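Local coordinates for ribosome maturation protein SDO1 homolog (Methanothermobacter thermautotrophicus, PDB 2WBM) that probably acts in ribosome maturation as an archaeal member of the SBDS family, a flexible protein thought to bind RNA and the ribosome, at residues A[25-30]-A[40-45]. Sequence-based numbering, arbitrary orientation.
Sequences EDAVIA and EVLVDP
V28 and V43 form an antiparallel hydrogen-bonded pair, and A30 and V41 form the next one; two reciprocal N-H···O bonds in each pair establish the register. The V43 N to V28 O bond, 2.9 Å long, is close to straight, at 166° about the hydrogen. Between these pairs, I29 faces L42 in a non-hydrogen-bonded pair, where I29 CA also donates a CA-H···O contact to V41 O at 3.3 Å. The axes of the short pieces 28-30 and 40-43 run at 142°, antiparallel but clearly twisted.

E40 can be followed outward along an extended chain. Its CB lies 3.8 Å from both I29 CG2 and A30 O, CG stays beside that methyl at 3.9 Å, and CD and OE1 pass it in turn, so the aliphatic stem and carboxylate slant across I29. The I29 methyl reaches this position because CG2 stands anti to the backbone N, while CG1 takes the other branch (chi1 -71°) and packs alongside L42 CD2 at 3.8 Å. At the tip, OE2 forms a salt bridge with R31, while OE1 accepts a hydrogen bond from A73 N. With E40 cut back to an alanine, R31 would probably lose its charge partner, A73 N its acceptor, and the I29 methyl the stem packed against it.

On the other face, V28 CG2 meets V43 CG2 at 3.8 Å, the two side chains crossing at about a right angle, and also touches P45 CB. D44 caps the helix that P45 begins, through OD1 to L47 N.

This is the open end of a beta hairpin in the N-terminal SBDS region: strand 37-43 lies at one edge of a three-stranded sheet, strand 28-34 in the middle and strand 105-107 beyond it. Helix 93-103 packs against A30 and V41, whereas helix 110-131 touches V28 and P45.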
loop_
_atom_site.group_PDB
_atom_site.type_symbol
_atom_site.label_atom_id
_atom_site.label_comp_id
_atom_site.label_asym_id
_atom_site.label_seq_id
_atom_site.Cartn_x
_atom_site.Cartn_y
_atom_site.Cartn_z
ATOM N N GLU A 25 -14.922 -0.001 15.448
ATOM C CA GLU A 25 -13.761 -0.625 16.073
ATOM C C GLU A 25 -12.475 -0.159 15.383
ATOM O O GLU A 25 -11.435 0.012 16.027
ATOM C CB GLU A 25 -13.892 -2.149 15.977
ATOM C CG GLU A 25 -12.781 -2.949 16.652
ATOM C CD GLU A 25 -12.744 -4.402 16.200
ATOM O OE1 GLU A 25 -12.794 -4.657 14.976
ATOM O OE2 GLU A 25 -12.653 -5.294 17.071
ATOM N N ASP A 26 -12.559 0.045 14.071
ATOM C CA ASP A 26 -11.393 0.381 13.276
ATOM C C ASP A 26 -11.195 1.889 13.150
ATOM O O ASP A 26 -10.090 2.322 12.819
ATOM C CB ASP A 26 -11.455 -0.283 11.889
ATOM C CG ASP A 26 -10.871 -1.699 11.869
ATOM O OD1 ASP A 26 -10.677 -2.223 10.752
ATOM O OD2 ASP A 26 -10.604 -2.296 12.938
ATOM N N ALA A 27 -12.231 2.685 13.445
ATOM C CA ALA A 27 -12.108 4.139 13.385
ATOM C C ALA A 27 -11.067 4.602 14.376
ATOM O O ALA A 27 -10.984 4.072 15.482
ATOM C CB ALA A 27 -13.432 4.847 13.666
ATOM N N VAL A 28 -10.293 5.601 13.966
ATOM C CA VAL A 28 -9.292 6.225 14.827
ATOM C C VAL A 28 -9.728 7.668 15.023
ATOM O O VAL A 28 -10.693 8.130 14.395
ATOM C CB VAL A 28 -7.842 6.093 14.230
ATOM C CG1 VAL A 28 -7.495 4.616 14.001
ATOM C CG2 VAL A 28 -7.714 6.883 12.906
ATOM N N ILE A 29 -9.054 8.369 15.915
ATOM C CA ILE A 29 -9.394 9.741 16.195
ATOM C C ILE A 29 -8.380 10.677 15.555
ATOM O O ILE A 29 -7.170 10.449 15.672
ATOM C CB ILE A 29 -9.431 9.940 17.721
ATOM C CG1 ILE A 29 -10.664 9.219 18.290
ATOM C CG2 ILE A 29 -9.426 11.445 18.078
ATOM C CD1 ILE A 29 -10.627 9.047 19.803
ATOM N N ALA A 30 -8.863 11.692 14.846
ATOM C CA ALA A 30 -8.008 12.811 14.451
ATOM C C ALA A 30 -8.325 13.957 15.402
ATOM O O ALA A 30 -9.498 14.295 15.614
ATOM C CB ALA A 30 -8.259 13.216 12.982
ATOM N N GLU A 40 -12.109 16.743 17.959
ATOM C CA GLU A 40 -11.792 15.394 17.509
ATOM C C GLU A 40 -12.858 14.900 16.559
ATOM O O GLU A 40 -14.048 15.211 16.730
ATOM C CB GLU A 40 -11.716 14.427 18.682
ATOM C CG GLU A 40 -10.551 14.777 19.650
ATOM C CD GLU A 40 -10.420 13.865 20.838
ATOM O OE1 GLU A 40 -11.238 12.923 21.014
ATOM O OE2 GLU A 40 -9.472 14.105 21.622
ATOM N N VAL A 41 -12.425 14.104 15.588
ATOM C CA VAL A 41 -13.354 13.411 14.691
ATOM C C VAL A 41 -12.991 11.939 14.590
ATOM O O VAL A 41 -11.840 11.567 14.817
ATOM C CB VAL A 41 -13.384 14.060 13.266
ATOM C CG1 VAL A 41 -14.119 15.406 13.321
ATOM C CG2 VAL A 41 -11.946 14.215 12.665
ATOM N N LEU A 42 -13.984 11.105 14.288
ATOM C CA LEU A 42 -13.790 9.667 14.153
ATOM C C LEU A 42 -13.664 9.377 12.673
ATOM O O LEU A 42 -14.558 9.736 11.893
ATOM C CB LEU A 42 -14.984 8.908 14.731
ATOM C CG LEU A 42 -15.027 8.939 16.263
ATOM C CD1 LEU A 42 -16.390 8.454 16.788
ATOM C CD2 LEU A 42 -13.898 8.052 16.785
ATOM N N VAL A 43 -12.552 8.757 12.291
ATOM C CA VAL A 43 -12.204 8.611 10.876
ATOM C C VAL A 43 -11.681 7.224 10.496
ATOM O O VAL A 43 -11.112 6.495 11.312
ATOM C CB VAL A 43 -11.152 9.695 10.405
ATOM C CG1 VAL A 43 -11.709 11.119 10.534
ATOM C CG2 VAL A 43 -9.817 9.554 11.162
ATOM N N ASP A 44 -11.889 6.865 9.232
ATOM C CA ASP A 44 -11.287 5.686 8.638
ATOM C C ASP A 44 -9.774 5.947 8.564
ATOM O O ASP A 44 -9.362 6.941 7.971
ATOM C CB ASP A 44 -11.855 5.493 7.226
ATOM C CG ASP A 44 -11.341 4.248 6.544
ATOM O OD1 ASP A 44 -10.112 4.123 6.357
ATOM O OD2 ASP A 44 -12.176 3.403 6.141
ATOM N N PRO A 45 -8.951 5.065 9.167
ATOM C CA PRO A 45 -7.523 5.392 9.253
ATOM C C PRO A 45 -6.831 5.352 7.884
ATOM O O PRO A 45 -5.933 6.170 7.623
ATOM C CB PRO A 45 -6.966 4.300 10.178
ATOM C CG PRO A 45 -7.909 3.146 10.023
ATOM C CD PRO A 45 -9.270 3.810 9.877
#